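PDB 5K0W: class B carbapenemase GOB-18 from Elizabethkingia meningoseptica, which is a periplasmic dizinc metallo-beta-lactamase of subclass B3 that hydrolyses beta-lactam antibiotics, carbapenems among them. Local coordinates for residues S240-Q244 / F245-E249; L96-A99 / H100-T104. All coordinates share one frame; numbering follows the deposited sequence.

Contacts 1 and 2 are two local turns, each following a strand, that between them supply ligands to both zinc ions. Contact 2 is wholly buried near the middle of the chain; it joins the loop after strand 91-95 to helix 101-104 and binds both metals. Contact 1 is only partly buried, lies further out on the loop between strand 236-239 and helix 247-250, and gives a single ligand, His241, to the zinc that Asp102 and His103 also bind. Contact 1 is held mostly by backbone hydrogen bonds, whereas contact 2 is dominated by metal coordination. Ser240 OG and Thr97 OG1, 2.7 Å apart, probably hydrogen-bond and tie the two turns together.

Contact 1 (S240-Q244 / F245-E249); sequences SHASQ and FDLHE. With ZN (zinc ion), chain C.
The backbone forms a Schellman-like turn: Leu247 N bonds to Ala242 O (3.1 Å), a weak inner bond runs from Asp246 N to Ser243 O, and Asp246 is left-handed (phi 49°, psi 51°), although 242-244 lack regular helical bonds. Phe245 N also bonds weakly to Ala242 O. That oxygen lies over one face of the Phe245 ring, whose CD1 comes within 3.4 Å of His241 O. A chi1 of 60° sets CG of Phe245 between its own N and carbonyl carbon, laying the ring alongside the backbone of His241 and Ala242; the side chain also packs on Trp237 and Val238 of strand 236-239. Ala242 CB touches both Leu247 CD2 (3.9 Å) and His248 NE2 (3.6 Å); the latter nitrogen is hydrogen-bonded to Tyr50 O. The side chain of Gln244, extended beyond CG, reaches back along the turn so that OE1 accepts from His241 N at 3.1 Å, which probably steadies the metal ligand's backbone. Asp51 OD2 is hydrogen-bonded to His241 ND1 and probably helps orient the ring, whose NE2 binds zinc at 2.1 Å. A histidine carried on the loop after a strand, completing the second zinc site, is characteristic of the metallo-beta-lactamase fold.

Contact 2 (L96-A99 / H100-T104); sequences LTQA and HYDHT. With ZN (zinc ion), chain C; ZN (zinc ion), chain D.
Gln98 and His100 grip one zinc ion together, through OE1 at 2.0 Å and ND1 at 2.1 Å respectively. Their planes are turned 68° apart, and both ligand atoms are turned to the metal; though close, they share no hydrogen bond. His175 and two waters complete this site. The other zinc takes Asp102 OD2 and His103 NE2, each at 2.1 Å, together with His241. Water 1 lies 2.1 Å from either metal and bridges them, in the plane of the His103 ring and at its edge. With chi1 at 60°, Asp102 has CG between its own N and carbonyl carbon, which brings OD2 to its zinc.

This is the HxHxDH metal-binding motif of the metallo-beta-lactamase superfamily, with glutamine in place of its first histidine, a departure consistent with the unusual metal site described for GOB.

Among hydrogen bonds, the Gln98 amide divides its work: OE1 serves the metal, while NE2 donates to Asn199 OD1 and makes a weak bond to water 1, which should fix the rotation of the group. The backbone closes with a weak bond from His100 N to Gln98 O. His100, the residue at the N-cap, then receives at its O the N-H of His103 at 2.9 Å and, more weakly, Thr104 N and OG1.

Van der Waals contacts hold the rest of the turn together. The Gln98 amide passes obliquely by the His103 ring, its CD 3.3 Å from CD2, with the planes 40° apart. Farther from the zinc ions, the side chains of Leu96 and Thr104 meet at about a right angle, CD1 of Leu96 lying 3.6 Å from CG2 of Thr104. That methyl also touches Ala99 CA, and Leu128 of helix 125-129 packs on both Leu96 and Thr104.

Contact 1 (S240-Q244 / F245-E249)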
ATOM      1  N   SER A 240      -2.302  -2.030  -3.909  1.00 18.70           N
ATOM      2  CA  SER A 240      -0.933  -1.480  -3.914  1.00 17.58           C
ATOM      3  C   SER A 240      -0.387  -1.181  -5.331  1.00 19.58           C
ATOM      4  O   SER A 240       0.437  -0.278  -5.512  1.00 19.59           O
ATOM      5  CB  SER A 240       0.021  -2.435  -3.203  1.00 22.34           C
ATOM      6  OG  SER A 240      -0.241  -2.551  -1.815  1.00 35.00           O
ATOM      7  N   HIS A 241      -0.828  -1.956  -6.316  1.00 14.44           N
ATOM      8  CA  HIS A 241      -0.452  -1.831  -7.723  1.00 13.48           C
ATOM      9  C   HIS A 241      -1.691  -1.612  -8.600  1.00 19.41           C
ATOM     10  O   HIS A 241      -2.720  -2.273  -8.403  1.00 19.35           O
ATOM     11  CB  HIS A 241       0.301  -3.076  -8.167  1.00 13.57           C
ATOM     12  CG  HIS A 241       1.689  -3.149  -7.615  1.00 16.96           C
ATOM     13  ND1 HIS A 241       2.797  -2.790  -8.378  1.00 18.76           N
ATOM     14  CD2 HIS A 241       2.109  -3.513  -6.384  1.00 18.83           C
ATOM     15  CE1 HIS A 241       3.847  -2.959  -7.590  1.00 18.56           C
ATOM     16  NE2 HIS A 241       3.482  -3.379  -6.377  1.00 18.87           N
ATOM     17  N   ALA A 242      -1.593  -0.664  -9.555  1.00 16.67           N
ATOM     18  CA  ALA A 242      -2.667  -0.291 -10.485  1.00 16.82           C
ATOM     19  C   ALA A 242      -3.217  -1.488 -11.289  1.00 21.50           C
ATOM     20  O   ALA A 242      -4.437  -1.626 -11.457  1.00 21.10           O
ATOM     21  CB  ALA A 242      -2.173   0.794 -11.423  1.00 17.65           C
ATOM     22  N   SER A 243      -2.305  -2.361 -11.760  1.00 17.30           N
ATOM     23  CA  SER A 243      -2.642  -3.561 -12.525  1.00 16.44           C
ATOM     24  C   SER A 243      -3.579  -4.533 -11.784  1.00 21.36           C
ATOM     25  O   SER A 243      -4.342  -5.249 -12.440  1.00 22.68           O
ATOM     26  CB  SER A 243      -1.370  -4.283 -12.937  1.00 17.57           C
ATOM     27  OG  SER A 243      -0.598  -4.588 -11.789  1.00 28.66           O
ATOM     28  N   GLN A 244      -3.500  -4.573 -10.428  1.00 15.55           N
ATOM     29  CA  GLN A 244      -4.276  -5.474  -9.565  1.00 13.87           C
ATOM     30  C   GLN A 244      -5.761  -5.178  -9.556  1.00 19.90           C
ATOM     31  O   GLN A 244      -6.572  -6.108  -9.459  1.00 20.01           O
ATOM     32  CB  GLN A 244      -3.713  -5.494  -8.154  1.00 13.61           C
ATOM     33  CG  GLN A 244      -2.330  -6.146  -8.099  1.00 10.35           C
ATOM     34  CD  GLN A 244      -1.656  -5.976  -6.766  1.00 35.12           C
ATOM     35  OE1 GLN A 244      -1.713  -4.918  -6.132  1.00 35.79           O
ATOM     36  NE2 GLN A 244      -0.979  -7.005  -6.318  1.00 25.85           N
ATOM     37  N   PHE A 245      -6.121  -3.889  -9.666  1.00 16.81           N
ATOM     38  CA  PHE A 245      -7.515  -3.484  -9.740  1.00 16.62           C
ATOM     39  C   PHE A 245      -7.882  -3.012 -11.137  1.00 23.21           C
ATOM     40  O   PHE A 245      -8.943  -2.415 -11.323  1.00 23.78           O
ATOM     41  CB  PHE A 245      -7.908  -2.502  -8.629  1.00 18.02           C
ATOM     42  CG  PHE A 245      -7.169  -1.187  -8.548  1.00 18.74           C
ATOM     43  CD1 PHE A 245      -5.887  -1.121  -8.017  1.00 21.48           C
ATOM     44  CD2 PHE A 245      -7.797   0.003  -8.899  1.00 20.16           C
ATOM     45  CE1 PHE A 245      -5.221   0.100  -7.899  1.00 22.40           C
ATOM     46  CE2 PHE A 245      -7.142   1.227  -8.757  1.00 22.80           C
ATOM     47  CZ  PHE A 245      -5.856   1.268  -8.261  1.00 21.31           C
ATOM     48  N   ASP A 246      -7.023  -3.353 -12.133  1.00 21.60           N
ATOM     49  CA  ASP A 246      -7.173  -3.082 -13.570  1.00 22.07           C
ATOM     50  C   ASP A 246      -7.540  -1.629 -13.857  1.00 28.85           C
ATOM     51  O   ASP A 246      -8.519  -1.364 -14.554  1.00 28.30           O
ATOM     52  CB  ASP A 246      -8.195  -4.043 -14.204  1.00 23.82           C
ATOM     53  CG  ASP A 246      -8.012  -5.502 -13.843  1.00 35.07           C
ATOM     54  OD1 ASP A 246      -6.985  -6.094 -14.260  1.00 36.05           O
ATOM     55  OD2 ASP A 246      -8.918  -6.067 -13.183  1.00 41.62           O
ATOM     56  N   LEU A 247      -6.764  -0.690 -13.289  1.00 27.81           N
ATOM     57  CA  LEU A 247      -6.994   0.747 -13.414  1.00 28.65           C
ATOM     58  C   LEU A 247      -6.992   1.221 -14.852  1.00 33.80           C
ATOM     59  O   LEU A 247      -7.889   1.967 -15.241  1.00 32.88           O
ATOM     60  CB  LEU A 247      -5.955   1.526 -12.581  1.00 29.22           C
ATOM     61  CG  LEU A 247      -5.967   3.056 -12.689  1.00 33.82           C
ATOM     62  CD1 LEU A 247      -7.229   3.635 -12.086  1.00 34.29           C
ATOM     63  CD2 LEU A 247      -4.744   3.654 -12.050  1.00 32.85           C
ATOM     64  N   HIS A 248      -5.989   0.778 -15.640  1.00 32.24           N
ATOM     65  CA  HIS A 248      -5.798   1.188 -17.040  1.00 31.69           C
ATOM     66  C   HIS A 248      -6.728   0.541 -18.049  1.00 33.65           C
ATOM     67  O   HIS A 248      -6.809   1.016 -19.181  1.00 35.66           O
ATOM     68  CB  HIS A 248      -4.318   1.138 -17.442  1.00 32.41           C
ATOM     69  CG  HIS A 248      -3.417   1.745 -16.410  1.00 35.63           C
ATOM     70  ND1 HIS A 248      -3.463   3.094 -16.103  1.00 37.03           N
ATOM     71  CD2 HIS A 248      -2.523   1.144 -15.595  1.00 37.61           C
ATOM     72  CE1 HIS A 248      -2.578   3.269 -15.141  1.00 36.60           C
ATOM     73  NE2 HIS A 248      -1.989   2.127 -14.803  1.00 37.23           N
ATOM     74  N   GLU A 249      -7.463  -0.501 -17.631  1.00 26.65           N
ATOM     75  CA  GLU A 249      -8.485  -1.163 -18.442  1.00 25.65           C
ATOM     76  C   GLU A 249      -9.833  -0.475 -18.192  1.00 27.44           C
ATOM     77  O   GLU A 249     -10.641  -0.343 -19.107  1.00 26.27           O
ATOM     78  CB  GLU A 249      -8.563  -2.655 -18.108  1.00 26.90           C
ATOM     79  CG  GLU A 249      -7.524  -3.466 -18.865  1.00 41.20           C
ATOM     80  CD  GLU A 249      -7.200  -4.853 -18.335  1.00 60.53           C
ATOM     81  OE1 GLU A 249      -6.006  -5.231 -18.366  1.00 57.81           O
ATOM     82  OE2 GLU A 249      -8.134  -5.571 -17.913  1.00 48.62           O
TER
HETATM   83 ZN    ZN C 301       4.685  -3.658  -4.707  1.00 25.24          ZN
HETATM   84  O   HOH W   1       4.886  -5.654  -4.230  1.00 29.18           O

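Contact 2 (L96-A99 / H100-T104)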
ATOM      1  N   LEU A  96       1.238   2.725   5.293  1.00 23.77           N
ATOM      2  CA  LEU A  96       1.826   1.708   4.422  1.00 22.91           C
ATOM      3  C   LEU A  96       0.985   0.463   4.290  1.00 25.28           C
ATOM      4  O   LEU A  96       0.460  -0.017   5.291  1.00 26.42           O
ATOM      5  CB  LEU A  96       3.157   1.259   5.044  1.00 23.20           C
ATOM      6  CG  LEU A  96       4.452   1.832   4.507  1.00 28.27           C
ATOM      7  CD1 LEU A  96       5.619   1.142   5.165  1.00 27.95           C
ATOM      8  CD2 LEU A  96       4.538   1.685   2.991  1.00 30.75           C
ATOM      9  N   THR A  97       0.967  -0.146   3.101  1.00 18.88           N
ATOM     10  CA  THR A  97       0.263  -1.419   2.926  1.00 17.69           C
ATOM     11  C   THR A  97       1.244  -2.597   2.955  1.00 20.80           C
ATOM     12  O   THR A  97       0.815  -3.733   3.165  1.00 20.55           O
ATOM     13  CB  THR A  97      -0.641  -1.428   1.678  1.00 22.79           C
ATOM     14  OG1 THR A  97       0.146  -1.168   0.518  1.00 19.35           O
ATOM     15  CG2 THR A  97      -1.811  -0.456   1.785  1.00 20.37           C
ATOM     16  N   GLN A  98       2.555  -2.326   2.732  1.00 15.51           N
ATOM     17  CA  GLN A  98       3.639  -3.308   2.710  1.00 16.14           C
ATOM     18  C   GLN A  98       5.005  -2.589   2.765  1.00 24.98           C
ATOM     19  O   GLN A  98       5.147  -1.511   2.181  1.00 25.20           O
ATOM     20  CB  GLN A  98       3.544  -4.230   1.469  1.00 16.93           C
ATOM     21  CG  GLN A  98       3.459  -3.491   0.139  1.00 18.86           C
ATOM     22  CD  GLN A  98       3.733  -4.393  -1.036  1.00 22.92           C
ATOM     23  OE1 GLN A  98       4.890  -4.722  -1.330  1.00  5.26           O
ATOM     24  NE2 GLN A  98       2.670  -4.756  -1.778  1.00 12.47           N
ATOM     25  N   ALA A  99       6.004  -3.193   3.459  1.00 22.71           N
ATOM     26  CA  ALA A  99       7.350  -2.614   3.629  1.00 22.02           C
ATOM     27  C   ALA A  99       8.365  -3.041   2.572  1.00 25.38           C
ATOM     28  O   ALA A  99       9.403  -3.641   2.886  1.00 24.99           O
ATOM     29  CB  ALA A  99       7.883  -2.863   5.037  1.00 22.48           C
ATOM     30  N   HIS A 100       8.053  -2.710   1.302  1.00 20.71           N
ATOM     31  CA  HIS A 100       8.921  -2.932   0.142  1.00 18.85           C
ATOM     32  C   HIS A 100       9.241  -1.579  -0.475  1.00 23.54           C
ATOM     33  O   HIS A 100       8.368  -0.703  -0.477  1.00 23.42           O
ATOM     34  CB  HIS A 100       8.248  -3.852  -0.872  1.00 18.63           C
ATOM     35  CG  HIS A 100       8.286  -5.302  -0.513  1.00 21.56           C
ATOM     36  ND1 HIS A 100       7.398  -6.194  -1.061  1.00 23.07           N
ATOM     37  CD2 HIS A 100       9.107  -5.968   0.328  1.00 22.97           C
ATOM     38  CE1 HIS A 100       7.705  -7.368  -0.541  1.00 22.07           C
ATOM     39  NE2 HIS A 100       8.738  -7.284   0.281  1.00 22.44           N
ATOM     40  N   TYR A 101      10.492  -1.395  -0.974  1.00 21.06           N
ATOM     41  CA  TYR A 101      11.005  -0.149  -1.591  1.00 20.86           C
ATOM     42  C   TYR A 101      10.051   0.522  -2.600  1.00 23.80           C
ATOM     43  O   TYR A 101      10.062   1.747  -2.721  1.00 22.68           O
ATOM     44  CB  TYR A 101      12.412  -0.343  -2.199  1.00 21.72           C
ATOM     45  CG  TYR A 101      12.421  -1.030  -3.541  1.00 23.32           C
ATOM     46  CD1 TYR A 101      12.303  -2.409  -3.639  1.00 24.35           C
ATOM     47  CD2 TYR A 101      12.549  -0.301  -4.720  1.00 25.73           C
ATOM     48  CE1 TYR A 101      12.287  -3.048  -4.878  1.00 24.40           C
ATOM     49  CE2 TYR A 101      12.545  -0.933  -5.970  1.00 26.94           C
ATOM     50  CZ  TYR A 101      12.407  -2.309  -6.040  1.00 32.43           C
ATOM     51  OH  TYR A 101      12.409  -2.946  -7.256  1.00 33.74           O
ATOM     52  N   ASP A 102       9.242  -0.280  -3.321  1.00 20.54           N
ATOM     53  CA  ASP A 102       8.294   0.228  -4.313  1.00 20.29           C
ATOM     54  C   ASP A 102       7.034   0.873  -3.683  1.00 24.28           C
ATOM     55  O   ASP A 102       6.165   1.340  -4.412  1.00 25.28           O
ATOM     56  CB  ASP A 102       7.956  -0.840  -5.376  1.00 21.42           C
ATOM     57  CG  ASP A 102       7.324  -2.109  -4.844  1.00 29.43           C
ATOM     58  OD1 ASP A 102       7.850  -2.668  -3.847  1.00 27.47           O
ATOM     59  OD2 ASP A 102       6.339  -2.585  -5.464  1.00 37.53           O
ATOM     60  N   HIS A 103       6.947   0.930  -2.341  1.00 18.61           N
ATOM     61  CA  HIS A 103       5.860   1.603  -1.613  1.00 17.17           C
ATOM     62  C   HIS A 103       6.432   2.460  -0.468  1.00 19.98           C
ATOM     63  O   HIS A 103       5.706   3.276   0.101  1.00 19.35           O
ATOM     64  CB  HIS A 103       4.820   0.599  -1.070  1.00 17.48           C
ATOM     65  CG  HIS A 103       4.356  -0.407  -2.082  1.00 20.60           C
ATOM     66  ND1 HIS A 103       3.320  -0.132  -2.957  1.00 21.98           N
ATOM     67  CD2 HIS A 103       4.844  -1.633  -2.357  1.00 21.95           C
ATOM     68  CE1 HIS A 103       3.197  -1.207  -3.711  1.00 21.13           C
ATOM     69  NE2 HIS A 103       4.092  -2.136  -3.387  1.00 21.53           N
ATOM     70  N   THR A 104       7.739   2.274  -0.143  1.00 15.79           N
ATOM     71  CA  THR A 104       8.426   2.978   0.951  1.00 14.93           C
ATOM     72  C   THR A 104       9.550   3.920   0.493  1.00 17.72           C
ATOM     73  O   THR A 104      10.136   4.590   1.339  1.00 19.79           O
ATOM     74  CB  THR A 104       9.082   1.953   1.913  1.00 18.26           C
ATOM     75  OG1 THR A 104      10.101   1.251   1.205  1.00 13.97           O
ATOM     76  CG2 THR A 104       8.105   0.959   2.499  1.00 16.12           C
TER
HETATM   77 ZN    ZN C 301       4.685  -3.658  -4.707  1.00 25.24          ZN
HETATM   78 ZN    ZN D 302       5.892  -6.083  -2.466  1.00 25.92          ZN
HETATM   79  O   HOH W   1       4.886  -5.654  -4.230  1.00 29.18           O
HETATM   80  O   HOH W   2       7.112  -7.297  -3.851  1.00 23.51           O